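Long-range contacts in yncA (Salmonella typhimurium, PDB 3DR6), which probably transfers an acetyl group from acetyl-coenzyme A to an acceptor, as a putative acetyltransferase of the GNAT family: residues Met4-Phe8 with Lys102-Arg106; Ala9-Cys14 with Arg42-Glu47; Thr28-Asp34 with Lys151-Asp157; Thr66-Gly72 with Val84-Val90; Gly115-Met119 with Met161-Asp166. All blocks are in the same frame, centred on the assembly; numbering follows the deposited sequence.

Contact 1. Residues Met4-Phe8 with Lys102-Arg106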
# COMPACT_ATOMS: atom_id res chain seq x y z
N MSE C 4 20.62 21.36 18.15
CA MSE C 4 20.05 20.35 17.20
C MSE C 4 20.04 20.89 15.77
O MSE C 4 19.77 22.07 15.54
CB MSE C 4 18.64 19.89 17.63
CG MSE C 4 17.44 20.44 16.83
SE MSE C 4 17.01 19.38 15.22
CE MSE C 4 16.40 20.88 14.14
N THR C 5 20.39 20.04 14.81
CA THR C 5 20.27 20.38 13.39
C THR C 5 19.65 19.19 12.67
O THR C 5 19.68 18.07 13.19
CB THR C 5 21.63 20.67 12.73
OG1 THR C 5 22.52 19.56 12.98
CG2 THR C 5 22.25 21.95 13.27
N ILE C 6 19.11 19.45 11.48
CA ILE C 6 18.63 18.41 10.58
C ILE C 6 19.37 18.61 9.27
O ILE C 6 19.51 19.74 8.80
CB ILE C 6 17.10 18.46 10.35
CG1 ILE C 6 16.35 18.05 11.63
CG2 ILE C 6 16.69 17.53 9.19
CD1 ILE C 6 14.88 18.42 11.64
N ARG C 7 19.88 17.53 8.70
CA ARG C 7 20.62 17.62 7.45
C ARG C 7 20.31 16.39 6.62
O ARG C 7 19.71 15.44 7.12
CB ARG C 7 22.13 17.70 7.74
CG ARG C 7 22.65 16.52 8.54
CD ARG C 7 24.16 16.52 8.51
NE ARG C 7 24.74 15.56 9.43
CZ ARG C 7 24.87 14.26 9.17
NH1 ARG C 7 24.46 13.75 8.02
NH2 ARG C 7 25.41 13.46 10.08
N PHE C 8 20.70 16.42 5.35
CA PHE C 8 20.69 15.21 4.54
C PHE C 8 21.67 14.18 5.09
O PHE C 8 22.77 14.53 5.53
CB PHE C 8 21.01 15.53 3.08
CG PHE C 8 19.91 16.25 2.38
CD1 PHE C 8 18.74 15.58 2.04
CD2 PHE C 8 20.03 17.60 2.07
CE1 PHE C 8 17.71 16.24 1.39
CE2 PHE C 8 18.99 18.27 1.43
CZ PHE C 8 17.83 17.59 1.10
N LYS C 102 9.87 18.01 13.92
CA LYS C 102 10.86 18.80 13.17
C LYS C 102 11.37 18.05 11.93
O LYS C 102 11.49 18.65 10.85
CB LYS C 102 12.02 19.20 14.08
CG LYS C 102 11.60 20.26 15.14
CD LYS C 102 12.74 20.62 16.08
CE LYS C 102 12.30 21.72 17.04
NZ LYS C 102 13.30 21.97 18.13
N LEU C 103 11.67 16.76 12.09
CA LEU C 103 12.02 15.89 10.98
C LEU C 103 10.91 15.84 9.93
O LEU C 103 11.16 15.99 8.73
CB LEU C 103 12.32 14.46 11.47
CG LEU C 103 13.73 14.36 12.06
CD1 LEU C 103 13.90 13.05 12.84
CD2 LEU C 103 14.78 14.50 10.92
N LEU C 104 9.69 15.64 10.40
CA LEU C 104 8.55 15.51 9.50
C LEU C 104 8.30 16.81 8.72
O LEU C 104 8.02 16.77 7.52
CB LEU C 104 7.29 15.02 10.24
CG LEU C 104 6.06 14.80 9.34
CD1 LEU C 104 6.36 13.90 8.13
CD2 LEU C 104 4.90 14.21 10.18
N SER C 105 8.45 17.95 9.40
CA SER C 105 8.28 19.26 8.75
C SER C 105 9.28 19.42 7.60
O SER C 105 8.90 19.76 6.48
CB SER C 105 8.41 20.41 9.76
OG SER C 105 7.98 21.63 9.19
N ARG C 106 10.55 19.14 7.88
CA ARG C 106 11.59 19.21 6.85
C ARG C 106 11.29 18.24 5.68
O ARG C 106 11.42 18.61 4.50
CB ARG C 106 12.96 18.93 7.46
CG ARG C 106 14.11 18.86 6.43
CD ARG C 106 14.32 20.18 5.64
NE ARG C 106 15.29 19.98 4.56
CZ ARG C 106 16.62 19.97 4.72
NH1 ARG C 106 17.17 20.17 5.92
NH2 ARG C 106 17.41 19.77 3.67

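Contact 2. Residues Ala9-Cys14 with Arg42-Glu47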
# COMPACT_ATOMS: atom_id res chain seq x y z
N ALA C 9 21.25 12.92 5.07
CA ALA C 9 22.11 11.82 5.52
C ALA C 9 23.22 11.55 4.51
O ALA C 9 23.08 11.87 3.31
CB ALA C 9 21.27 10.55 5.78
N ASP C 10 24.33 11.01 5.03
CA ASP C 10 25.47 10.50 4.24
C ASP C 10 25.56 8.99 4.41
O ASP C 10 24.95 8.43 5.34
CB ASP C 10 26.81 11.02 4.80
CG ASP C 10 26.92 12.51 4.80
OD1 ASP C 10 26.12 13.18 4.09
OD2 ASP C 10 27.82 13.01 5.51
N LYS C 11 26.35 8.35 3.55
CA LYS C 11 26.74 6.95 3.77
C LYS C 11 27.24 6.68 5.19
O LYS C 11 26.95 5.62 5.76
CB LYS C 11 27.84 6.53 2.79
CG LYS C 11 27.37 6.07 1.42
CD LYS C 11 28.56 5.52 0.63
CE LYS C 11 29.10 4.23 1.28
NZ LYS C 11 30.52 3.92 0.92
N ALA C 12 27.98 7.63 5.76
CA ALA C 12 28.54 7.46 7.11
C ALA C 12 27.50 7.43 8.25
O ALA C 12 27.82 7.03 9.37
CB ALA C 12 29.61 8.52 7.38
N ASP C 13 26.27 7.85 7.94
CA ASP C 13 25.15 7.87 8.91
C ASP C 13 24.38 6.56 8.97
O ASP C 13 23.49 6.39 9.82
CB ASP C 13 24.15 8.97 8.54
CG ASP C 13 24.75 10.34 8.62
OD1 ASP C 13 25.52 10.59 9.57
OD2 ASP C 13 24.45 11.17 7.73
N CYS C 14 24.72 5.64 8.07
CA CYS C 14 23.93 4.42 7.90
C CYS C 14 24.06 3.43 9.06
O CYS C 14 23.10 2.70 9.34
CB CYS C 14 24.18 3.77 6.53
SG CYS C 14 23.41 4.68 5.16
N ARG C 42 21.05 -1.20 5.13
CA ARG C 42 20.59 0.20 5.15
C ARG C 42 21.37 1.10 4.19
O ARG C 42 20.83 2.09 3.71
CB ARG C 42 20.58 0.78 6.57
CG ARG C 42 19.55 0.14 7.51
CD ARG C 42 18.10 0.38 7.06
NE ARG C 42 17.59 -0.65 6.15
CZ ARG C 42 16.38 -0.63 5.60
NH1 ARG C 42 15.54 0.38 5.86
NH2 ARG C 42 15.99 -1.61 4.80
N LEU C 43 22.61 0.74 3.91
CA LEU C 43 23.37 1.38 2.83
C LEU C 43 22.67 1.14 1.49
O LEU C 43 22.47 2.08 0.73
CB LEU C 43 24.82 0.88 2.78
CG LEU C 43 25.85 1.70 3.55
CD1 LEU C 43 27.22 1.02 3.47
CD2 LEU C 43 25.94 3.12 3.02
N ALA C 44 22.30 -0.12 1.25
CA ALA C 44 21.56 -0.52 0.05
C ALA C 44 20.27 0.29 -0.07
O ALA C 44 20.01 0.90 -1.11
CB ALA C 44 21.26 -2.02 0.06
N TRP C 45 19.49 0.31 1.01
CA TRP C 45 18.26 1.09 1.10
C TRP C 45 18.49 2.58 0.84
O TRP C 45 17.72 3.22 0.12
CB TRP C 45 17.59 0.88 2.46
CG TRP C 45 16.46 1.84 2.81
CD1 TRP C 45 15.15 1.72 2.46
CD2 TRP C 45 16.57 3.03 3.60
NE1 TRP C 45 14.43 2.78 2.97
CE2 TRP C 45 15.26 3.59 3.68
CE3 TRP C 45 17.63 3.69 4.25
CZ2 TRP C 45 14.99 4.79 4.38
CZ3 TRP C 45 17.35 4.88 4.96
CH2 TRP C 45 16.04 5.41 5.01
N TYR C 46 19.55 3.12 1.45
CA TYR C 46 19.94 4.52 1.29
C TYR C 46 20.24 4.85 -0.18
O TYR C 46 19.75 5.85 -0.71
CB TYR C 46 21.14 4.86 2.18
CG TYR C 46 21.80 6.19 1.86
CD1 TYR C 46 21.30 7.39 2.39
CD2 TYR C 46 22.91 6.25 1.02
CE1 TYR C 46 21.90 8.60 2.09
CE2 TYR C 46 23.51 7.45 0.71
CZ TYR C 46 23.00 8.62 1.24
OH TYR C 46 23.62 9.81 0.93
N GLU C 47 21.06 4.01 -0.81
CA GLU C 47 21.41 4.20 -2.22
C GLU C 47 20.19 4.15 -3.13
O GLU C 47 20.03 4.99 -4.01
CB GLU C 47 22.47 3.18 -2.66
CG GLU C 47 23.84 3.38 -1.99
CD GLU C 47 24.53 4.69 -2.38
OE1 GLU C 47 24.25 5.22 -3.49
OE2 GLU C 47 25.37 5.19 -1.59
O HOH W 1 21.62 12.25 1.03
O HOH W 2 27.00 9.77 1.16

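Contact 3. Residues Thr28-Asp34 with Lys151-Asp157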
# COMPACT_ATOMS: atom_id res chain seq x y z
N THR C 28 9.08 -1.72 19.13
CA THR C 28 7.98 -0.80 18.89
C THR C 28 6.99 -1.38 17.90
O THR C 28 7.29 -2.35 17.20
CB THR C 28 8.47 0.60 18.36
OG1 THR C 28 8.62 0.58 16.94
CG2 THR C 28 9.77 1.06 19.03
N ALA C 29 5.81 -0.77 17.85
CA ALA C 29 4.86 -1.02 16.78
C ALA C 29 4.85 0.15 15.78
O ALA C 29 3.86 0.39 15.08
CB ALA C 29 3.45 -1.29 17.37
N ALA C 30 5.97 0.88 15.71
CA ALA C 30 6.09 2.04 14.83
C ALA C 30 6.46 1.63 13.40
O ALA C 30 6.29 2.40 12.46
CB ALA C 30 7.10 3.06 15.39
N ILE C 31 6.98 0.41 13.25
CA ILE C 31 7.21 -0.20 11.95
C ILE C 31 6.71 -1.62 12.02
O ILE C 31 7.00 -2.33 13.01
CB ILE C 31 8.70 -0.16 11.49
CG1 ILE C 31 8.82 -0.65 10.05
CG2 ILE C 31 9.62 -1.01 12.40
CD1 ILE C 31 10.16 -0.32 9.41
N TRP C 32 5.96 -2.05 11.00
CA TRP C 32 5.40 -3.41 11.04
C TRP C 32 6.27 -4.39 10.23
O TRP C 32 5.80 -5.05 9.31
CB TRP C 32 3.89 -3.44 10.66
CG TRP C 32 3.00 -2.61 11.61
CD1 TRP C 32 3.40 -1.96 12.76
CD2 TRP C 32 1.60 -2.32 11.46
NE1 TRP C 32 2.33 -1.28 13.32
CE2 TRP C 32 1.22 -1.50 12.54
CE3 TRP C 32 0.62 -2.70 10.51
CZ2 TRP C 32 -0.10 -1.04 12.71
CZ3 TRP C 32 -0.68 -2.25 10.68
CH2 TRP C 32 -1.03 -1.42 11.77
N ASN C 33 7.55 -4.44 10.60
CA ASN C 33 8.51 -5.42 10.13
C ASN C 33 9.05 -6.10 11.37
O ASN C 33 9.07 -5.48 12.43
CB ASN C 33 9.68 -4.74 9.40
CG ASN C 33 9.49 -4.62 7.90
OD1 ASN C 33 10.11 -3.76 7.25
ND2 ASN C 33 8.65 -5.49 7.32
N ASP C 34 9.53 -7.34 11.22
CA ASP C 34 9.87 -8.18 12.38
C ASP C 34 11.35 -8.51 12.61
O ASP C 34 11.73 -8.83 13.73
CB ASP C 34 9.07 -9.49 12.33
CG ASP C 34 7.56 -9.27 12.29
OD1 ASP C 34 7.08 -8.35 12.97
OD2 ASP C 34 6.87 -10.01 11.58
N LYS C 151 1.66 -8.01 14.97
CA LYS C 151 2.97 -8.00 15.63
C LYS C 151 2.79 -8.37 17.10
O LYS C 151 1.74 -8.09 17.68
CB LYS C 151 3.61 -6.61 15.52
CG LYS C 151 5.14 -6.59 15.55
CD LYS C 151 5.72 -5.21 15.22
CE LYS C 151 7.26 -5.28 15.14
NZ LYS C 151 7.87 -3.93 15.07
N PHE C 152 3.81 -8.99 17.69
CA PHE C 152 3.81 -9.27 19.15
C PHE C 152 2.56 -10.03 19.63
O PHE C 152 2.11 -9.83 20.76
CB PHE C 152 3.90 -7.96 19.94
CG PHE C 152 5.05 -7.08 19.55
CD1 PHE C 152 6.35 -7.60 19.47
CD2 PHE C 152 4.85 -5.73 19.30
CE1 PHE C 152 7.43 -6.77 19.11
CE2 PHE C 152 5.93 -4.88 18.97
CZ PHE C 152 7.22 -5.40 18.86
N GLY C 153 2.04 -10.92 18.77
CA GLY C 153 0.97 -11.82 19.14
C GLY C 153 -0.41 -11.21 19.08
O GLY C 153 -1.38 -11.84 19.53
N ARG C 154 -0.51 -10.01 18.52
CA ARG C 154 -1.82 -9.34 18.41
C ARG C 154 -2.10 -8.78 17.02
O ARG C 154 -1.18 -8.37 16.32
CB ARG C 154 -1.97 -8.26 19.49
CG ARG C 154 -1.31 -6.92 19.22
CD ARG C 154 -1.42 -6.01 20.46
NE ARG C 154 -0.90 -4.69 20.14
CZ ARG C 154 0.37 -4.35 20.33
NH1 ARG C 154 0.78 -3.14 20.00
NH2 ARG C 154 1.21 -5.22 20.86
N TRP C 155 -3.38 -8.76 16.63
CA TRP C 155 -3.77 -8.04 15.41
C TRP C 155 -3.68 -6.55 15.68
O TRP C 155 -4.02 -6.10 16.80
CB TRP C 155 -5.20 -8.39 14.99
CG TRP C 155 -5.37 -9.86 14.65
CD1 TRP C 155 -6.12 -10.77 15.33
CD2 TRP C 155 -4.77 -10.55 13.54
NE1 TRP C 155 -6.02 -12.00 14.71
CE2 TRP C 155 -5.20 -11.90 13.62
CE3 TRP C 155 -3.90 -10.17 12.50
CZ2 TRP C 155 -4.80 -12.89 12.68
CZ3 TRP C 155 -3.50 -11.15 11.55
CH2 TRP C 155 -3.95 -12.49 11.66
N LEU C 156 -3.18 -5.81 14.70
CA LEU C 156 -2.98 -4.37 14.82
C LEU C 156 -3.91 -3.60 13.90
O LEU C 156 -4.18 -4.05 12.75
CB LEU C 156 -1.53 -4.00 14.48
CG LEU C 156 -0.40 -4.66 15.26
CD1 LEU C 156 0.94 -4.17 14.73
CD2 LEU C 156 -0.54 -4.38 16.76
N ASP C 157 -4.40 -2.45 14.39
CA ASP C 157 -5.25 -1.55 13.60
C ASP C 157 -4.39 -0.43 13.00
O ASP C 157 -3.44 0.07 13.66
CB ASP C 157 -6.35 -0.93 14.46
CG ASP C 157 -7.21 -1.99 15.17
OD1 ASP C 157 -7.23 -3.18 14.78
OD2 ASP C 157 -7.87 -1.59 16.16

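Contact 4. Residues Thr66-Gly72 with Val84-Val90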
# COMPACT_ATOMS: atom_id res chain seq x y z
N THR C 66 20.32 11.49 16.22
CA THR C 66 19.24 11.31 17.20
C THR C 66 17.92 10.82 16.58
O THR C 66 16.95 10.47 17.29
CB THR C 66 18.96 12.63 17.94
OG1 THR C 66 18.73 13.65 16.97
CG2 THR C 66 20.15 13.04 18.83
N GLY C 67 17.88 10.80 15.24
CA GLY C 67 16.67 10.40 14.52
C GLY C 67 16.91 10.45 13.02
O GLY C 67 17.89 11.02 12.55
N TYR C 68 15.99 9.85 12.27
CA TYR C 68 16.06 9.96 10.83
C TYR C 68 14.67 9.92 10.20
O TYR C 68 13.69 9.47 10.84
CB TYR C 68 16.98 8.88 10.22
CG TYR C 68 16.38 7.49 10.06
CD1 TYR C 68 16.43 6.55 11.10
CD2 TYR C 68 15.77 7.10 8.86
CE1 TYR C 68 15.90 5.28 10.95
CE2 TYR C 68 15.23 5.82 8.70
CZ TYR C 68 15.30 4.92 9.75
OH TYR C 68 14.77 3.65 9.59
N ALA C 69 14.59 10.39 8.96
CA ALA C 69 13.31 10.46 8.24
C ALA C 69 13.55 10.24 6.75
O ALA C 69 14.59 10.62 6.20
CB ALA C 69 12.63 11.79 8.49
N SER C 70 12.57 9.61 6.11
CA SER C 70 12.62 9.44 4.65
C SER C 70 11.18 9.30 4.15
O SER C 70 10.25 9.22 4.95
CB SER C 70 13.43 8.18 4.29
OG SER C 70 13.70 8.15 2.89
N PHE C 71 11.01 9.31 2.83
CA PHE C 71 9.76 8.81 2.27
C PHE C 71 10.04 7.94 1.06
O PHE C 71 11.12 8.04 0.43
CB PHE C 71 8.75 9.94 1.96
CG PHE C 71 9.21 10.94 0.93
CD1 PHE C 71 9.30 10.58 -0.42
CD2 PHE C 71 9.49 12.27 1.30
CE1 PHE C 71 9.70 11.51 -1.40
CE2 PHE C 71 9.88 13.22 0.32
CZ PHE C 71 9.99 12.83 -1.03
N GLY C 72 9.06 7.09 0.77
CA GLY C 72 9.06 6.30 -0.45
C GLY C 72 7.70 6.28 -1.09
O GLY C 72 6.74 6.87 -0.57
N VAL C 84 3.38 9.80 -1.58
CA VAL C 84 4.49 9.17 -0.86
C VAL C 84 4.08 8.87 0.58
O VAL C 84 3.17 9.51 1.13
CB VAL C 84 5.79 10.02 -0.90
CG1 VAL C 84 6.43 10.00 -2.32
CG2 VAL C 84 5.54 11.47 -0.36
N GLU C 85 4.74 7.89 1.17
CA GLU C 85 4.52 7.54 2.56
C GLU C 85 5.82 7.74 3.34
O GLU C 85 6.90 7.23 2.92
CB GLU C 85 4.05 6.08 2.69
CG GLU C 85 3.91 5.68 4.13
CD GLU C 85 3.39 4.28 4.30
OE1 GLU C 85 3.09 3.63 3.26
OE2 GLU C 85 3.29 3.84 5.48
N HIS C 86 5.73 8.43 4.48
CA HIS C 86 6.93 8.83 5.23
C HIS C 86 7.30 7.78 6.26
O HIS C 86 6.48 6.98 6.65
CB HIS C 86 6.76 10.23 5.90
CG HIS C 86 5.94 10.24 7.16
ND1 HIS C 86 6.34 9.61 8.33
CD2 HIS C 86 4.76 10.85 7.46
CE1 HIS C 86 5.43 9.80 9.26
NE2 HIS C 86 4.47 10.57 8.76
N SER C 87 8.56 7.80 6.67
CA SER C 87 8.98 7.06 7.84
C SER C 87 9.87 8.00 8.64
O SER C 87 10.83 8.57 8.10
CB SER C 87 9.65 5.73 7.44
OG SER C 87 10.90 5.95 6.77
N VAL C 88 9.48 8.22 9.89
CA VAL C 88 10.24 9.08 10.80
C VAL C 88 10.48 8.28 12.08
O VAL C 88 9.52 7.85 12.75
CB VAL C 88 9.46 10.38 11.13
CG1 VAL C 88 10.18 11.19 12.17
CG2 VAL C 88 9.24 11.21 9.87
N TYR C 89 11.75 8.05 12.41
CA TYR C 89 12.08 7.27 13.61
C TYR C 89 13.07 8.04 14.46
O TYR C 89 14.11 8.48 13.99
CB TYR C 89 12.63 5.89 13.22
CG TYR C 89 11.69 5.07 12.35
CD1 TYR C 89 10.42 4.71 12.80
CD2 TYR C 89 12.07 4.67 11.07
CE1 TYR C 89 9.52 3.98 11.99
CE2 TYR C 89 11.19 3.93 10.26
CZ TYR C 89 9.93 3.59 10.74
OH TYR C 89 9.05 2.87 9.95
N VAL C 90 12.72 8.21 15.73
CA VAL C 90 13.58 8.88 16.69
C VAL C 90 14.27 7.83 17.59
O VAL C 90 13.67 6.82 17.98
CB VAL C 90 12.77 9.93 17.49
CG1 VAL C 90 13.60 10.57 18.59
CG2 VAL C 90 12.22 11.01 16.51
O HOH W 3 12.62 3.60 6.87

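Contact 5. Residues Gly115-Met119 with Met161-Asp166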
# COMPACT_ATOMS: atom_id res chain seq x y z
N GLY C 115 7.84 17.45 -6.22
CA GLY C 115 6.50 17.59 -6.81
C GLY C 115 5.42 16.66 -6.27
O GLY C 115 4.38 16.50 -6.88
N LYS C 116 5.66 16.05 -5.10
CA LYS C 116 4.68 15.09 -4.58
C LYS C 116 3.40 15.81 -4.17
O LYS C 116 3.43 16.93 -3.67
CB LYS C 116 5.24 14.28 -3.41
CG LYS C 116 6.44 13.35 -3.76
CD LYS C 116 6.20 12.56 -5.05
CE LYS C 116 7.38 11.64 -5.38
NZ LYS C 116 7.09 10.94 -6.67
N HIS C 117 2.26 15.16 -4.41
CA HIS C 117 0.94 15.81 -4.22
C HIS C 117 0.27 15.49 -2.88
O HIS C 117 -0.49 16.32 -2.33
CB HIS C 117 -0.00 15.45 -5.39
CG HIS C 117 -1.33 16.15 -5.37
ND1 HIS C 117 -1.45 17.52 -5.45
CD2 HIS C 117 -2.59 15.66 -5.31
CE1 HIS C 117 -2.73 17.85 -5.43
NE2 HIS C 117 -3.44 16.74 -5.36
N VAL C 118 0.55 14.29 -2.34
CA VAL C 118 -0.02 13.89 -1.03
C VAL C 118 1.08 13.15 -0.24
O VAL C 118 1.77 12.34 -0.86
CB VAL C 118 -1.25 12.92 -1.18
CG1 VAL C 118 -1.76 12.47 0.20
CG2 VAL C 118 -2.39 13.60 -1.99
N MSE C 119 1.24 13.43 1.06
CA MSE C 119 2.08 12.55 1.95
C MSE C 119 1.12 11.80 2.86
O MSE C 119 0.21 12.38 3.45
CB MSE C 119 3.20 13.23 2.79
CG MSE C 119 4.46 12.24 3.46
SE MSE C 119 5.28 13.56 4.55
CE MSE C 119 5.02 15.16 3.28
N MSE C 161 -3.21 8.78 7.86
CA MSE C 161 -3.45 10.22 7.78
C MSE C 161 -2.77 10.79 6.54
O MSE C 161 -1.80 10.22 6.02
CB MSE C 161 -2.99 10.93 9.03
CG MSE C 161 -3.62 10.36 10.30
SE MSE C 161 -3.03 11.32 11.92
CE MSE C 161 -3.99 12.97 11.65
N GLN C 162 -3.30 11.89 6.04
CA GLN C 162 -2.70 12.45 4.84
C GLN C 162 -2.69 13.97 4.82
O GLN C 162 -3.47 14.61 5.50
CB GLN C 162 -3.37 11.93 3.58
CG GLN C 162 -4.83 12.41 3.36
CD GLN C 162 -5.45 11.75 2.14
OE1 GLN C 162 -5.89 10.57 2.20
NE2 GLN C 162 -5.49 12.49 1.03
N LEU C 163 -1.78 14.51 4.02
CA LEU C 163 -1.63 15.96 3.85
C LEU C 163 -1.47 16.22 2.37
O LEU C 163 -0.54 15.71 1.73
CB LEU C 163 -0.39 16.49 4.60
CG LEU C 163 0.00 17.95 4.33
CD1 LEU C 163 -1.09 18.91 4.87
CD2 LEU C 163 1.35 18.25 4.98
N GLN C 164 -2.39 17.00 1.81
CA GLN C 164 -2.27 17.43 0.41
C GLN C 164 -1.28 18.59 0.36
O GLN C 164 -1.37 19.55 1.14
CB GLN C 164 -3.64 17.82 -0.16
CG GLN C 164 -3.61 17.97 -1.67
CD GLN C 164 -4.97 18.15 -2.30
OE1 GLN C 164 -5.88 17.33 -2.09
NE2 GLN C 164 -5.13 19.21 -3.09
N LEU C 165 -0.32 18.50 -0.56
CA LEU C 165 0.83 19.40 -0.60
C LEU C 165 0.69 20.62 -1.53
O LEU C 165 1.48 21.57 -1.44
CB LEU C 165 2.09 18.58 -0.94
CG LEU C 165 2.40 17.45 0.06
CD1 LEU C 165 3.65 16.65 -0.35
CD2 LEU C 165 2.59 18.05 1.47
N ASP C 166 -0.31 20.60 -2.41
CA ASP C 166 -0.54 21.71 -3.36
C ASP C 166 -1.95 21.57 -3.91
O ASP C 166 -2.57 20.52 -3.78
CB ASP C 166 0.46 21.63 -4.52
CG ASP C 166 0.23 20.40 -5.41
OD1 ASP C 166 -0.59 20.49 -6.36
OD2 ASP C 166 0.90 19.36 -5.20
O HOH W 4 3.52 19.70 -4.29

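Contact 1. Residues Met4-Phe8 with Lys102-Arg106
The helix segment Lys102-Arg106 packs across strand 5-8, with short axes 9.7 Å apart at closest approach and crossing at -42°. CD1 of Ile6 rests against the Lys102 backbone, 3.5 Å from O of Lys102. The aliphatic part of the Lys102 side chain passes the selenomethionine Met4, whose CE lies 4.2 Å from CD of Lys102. Leu103 lies opposite Ile6: their CA atoms, 7.1 Å apart, are the nearest CA pair across the two segments. CG1 of Ile6 meets CD2 of Leu103 at 3.9 Å. Leu103 also leans on strands 56-61 and 83-90. Leu104 turns away from strand 5-8 and packs on His86. One turn on from Lys102, Arg106 lays CG 4.0 Å from CG2 of Ile6. Its guanidinium reaches Phe8, with NH2 of Arg106 3.1 Å from CE2 of Phe8. CZ of Arg106 sits 4.8 Å from the Phe8 ring centroid, an off-centre cation-pi contact. Arg106 also forms a salt bridge with Glu110 on the same helix. Ile6 is the apolar centre, with the exposed Met4, Lys102 and Phe8 at the margins. The arrangement is a helix packed on one face of the central mixed sheet, as in the GNAT alpha/beta fold.

Contact 2. Residues Ala9-Cys14 with Arg42-Glu47
A cysteine sulfur beside a tyrosine ring marks this contact. SG of Cys14 lies 4.6 Å from the Tyr46 ring centroid, obliquely placed at 36° from the ring normal. The same SG is 3.8 Å from CB of Tyr46 and 3.7 Å from CD2 of Leu43. Cys14 thus sits between two side chains one helical turn apart. The contact joins the link between strand 5-8 and helix 14-27, with its 3-10 segment 11-13, to helix 39-52. Within that link, Asp10 N donates to OD2 of Asp13 at 2.7 Å, and Asp13 also forms a salt bridge with Arg7. CB of Ala9 is 4.2 Å from CE1 of Tyr46, and O of Asp10 lies over one face of the Tyr46 ring. CG of Lys11 touches CD2 of Leu43 at 3.6 Å. Water 1 donates to O of Ala9 at 2.7 Å and is 3.2 Å from OH of Tyr46. Water 2 accepts from N of Lys11 at 2.9 Å, with a weak bond of 3.4 Å to OH of Tyr46. The chemistry implies a join of two kinds: sulfur, aliphatic and aromatic groups pack together, while water links the tyrosine hydroxyl to the backbone of Ala9 and Lys11.

Contact 3. Residues Thr28-Asp34 with Lys151-Asp157
The ammonium group of Lys151 gathers backbone carbonyls from the loop after helix 14-27. Its NZ donates to O of Thr28 and to O of Ile31, both at 2.7 Å, and weakly to O of Asn33 at 3.3 Å. NZ also bonds to O of Val25. The extended lysine chain, t at all four chi angles, carries the charge into the curve of the loop. N of Ala30 donates to OG1 of Thr28 at 2.9 Å, an ST turn, and OG1 of Thr28 also bonds to O of Ala24. NE1 of Trp32 donates to O of Ala29 at 2.9 Å. Packing lies beside this polar centre. CD1 of Leu156 sits 3.5 Å from the centroid of the five-membered ring of Trp32, a CH-pi contact over the face. CH2 of Trp32 is 3.4 Å from O of Asp157. CE2 of Phe152 lies 3.4 Å from O of Thr28. Phe80 of the second subunit meets the Trp32 ring, and Asp78 of that subunit accepts from N of Asp34. A glycerol, probably from the crystallisation liquor, lies about 3 Å from the Trp32 side chain. The arrangement is a beta hairpin with a two-residue type I' turn (Phe152-Gly153), joining strands 140-151 and 154-164, whose lysine bonds to the loop between helices 14-27 and 39-52, at the interface with the second subunit.

Contact 4. Residues Thr66-Gly72 with Val84-Val90
Ala69 and Val88 form the apolar middle of one face of the paired strands. CB of Ala69 is 3.7 Å from CG2 of Val88. Toward one end, CG2 of Val84 lies over the Phe71 ring, 4.1 Å from its centroid, and CD1 of Phe71 is 3.5 Å from CG1 of Val84. His86, paired with Phe71 on this face, bonds to His134. At the other end Gly67 pairs with Val90. On the other face, the edge of Tyr89 points toward the face of Tyr68 in an offset edge-to-face pair, with centroids 5.6 Å apart and planes at 62°. Helix 14-27 packs on both tyrosines. The backbones pair antiparallel. Tyr68 with Tyr89, Ser70 with Ser87 and Gly72 with Glu85 are hydrogen-bonded pairs, each with two N-to-O bonds; Ser87 N donates to Ser70 O at 2.8 Å. Polar side chains share the face of the two tyrosines. Water 3 is 2.9 Å from OG of Ser87 and makes a weak 3.5 Å bond to OH of Tyr68. The Ser70 hydroxyl bonds to Arg49, and Glu85 forms a salt bridge with Arg75 of the second subunit. This is an antiparallel beta hairpin at the centre of the mixed sheet of the GNAT fold.

Contact 5. Residues Gly115-Met119 with Met161-Asp166
Two strand ends run antiparallel here. Met119 and Leu163 form a hydrogen-bonded pair: Met119 N donates to Leu163 O, and Leu163 N to Met119 O, both at 3.0 Å. Val118 and Gln164 are the next, non-hydrogen-bonded pair, with CA atoms 4.4 Å apart. Leu165 N then donates to His117 O at 2.8 Å. Gly115, with positive phi, closes the preceding helix in a Schellman motif. Among the side chains, ND1 of His117 donates to OD2 of Asp166 at 3.0 Å. OD1 of Asp166 bonds to N of His168. CG of Gln164 lies 4.1 Å from the His117 ring centroid, a CH-pi contact over the face. Water 4 donates to Lys116 O and to Asp166 OD2, 2.8 Å each. CD1 of Leu165 touches O of Lys116 at 3.3 Å; its apolar contact is with CE of the selenomethionine Met119 at 4.2 Å. His117 faces the second subunit as well: its NE2 bonds to Gln147 of that subunit, and its ring stacks on Trp155 of that subunit. Strand 118-124 lies between strands 83-90 and 154-164, and Met119 and Leu165 pack against helix 99-113 on one face.

Contacts 1, 3, 4 and 5 reach one mixed sheet. The centre of contact 4 is about 3 Å from that of the chain. Contact 1 lies about 10 Å from it between centres, and CD1 of Leu104 meets CD2 of His86 at 3.5 Å. Contact 2 touches it through CZ2 of Trp45, 3.7 Å from CB of Ser70. Contact 5, about 15 Å away between centres, adjoins it where N of Val84 is 3.1 Å from O of Val118, a probable hydrogen bond. Contacts 1 and 2 share a salt bridge, Arg7 NH1 to Asp13 OD2, at 2.6 Å. Contacts 3 and 5 both meet the second subunit. Glycerol lies near contacts 3 and 4, about 4 Å from the Glu85 side chain (nearest atoms).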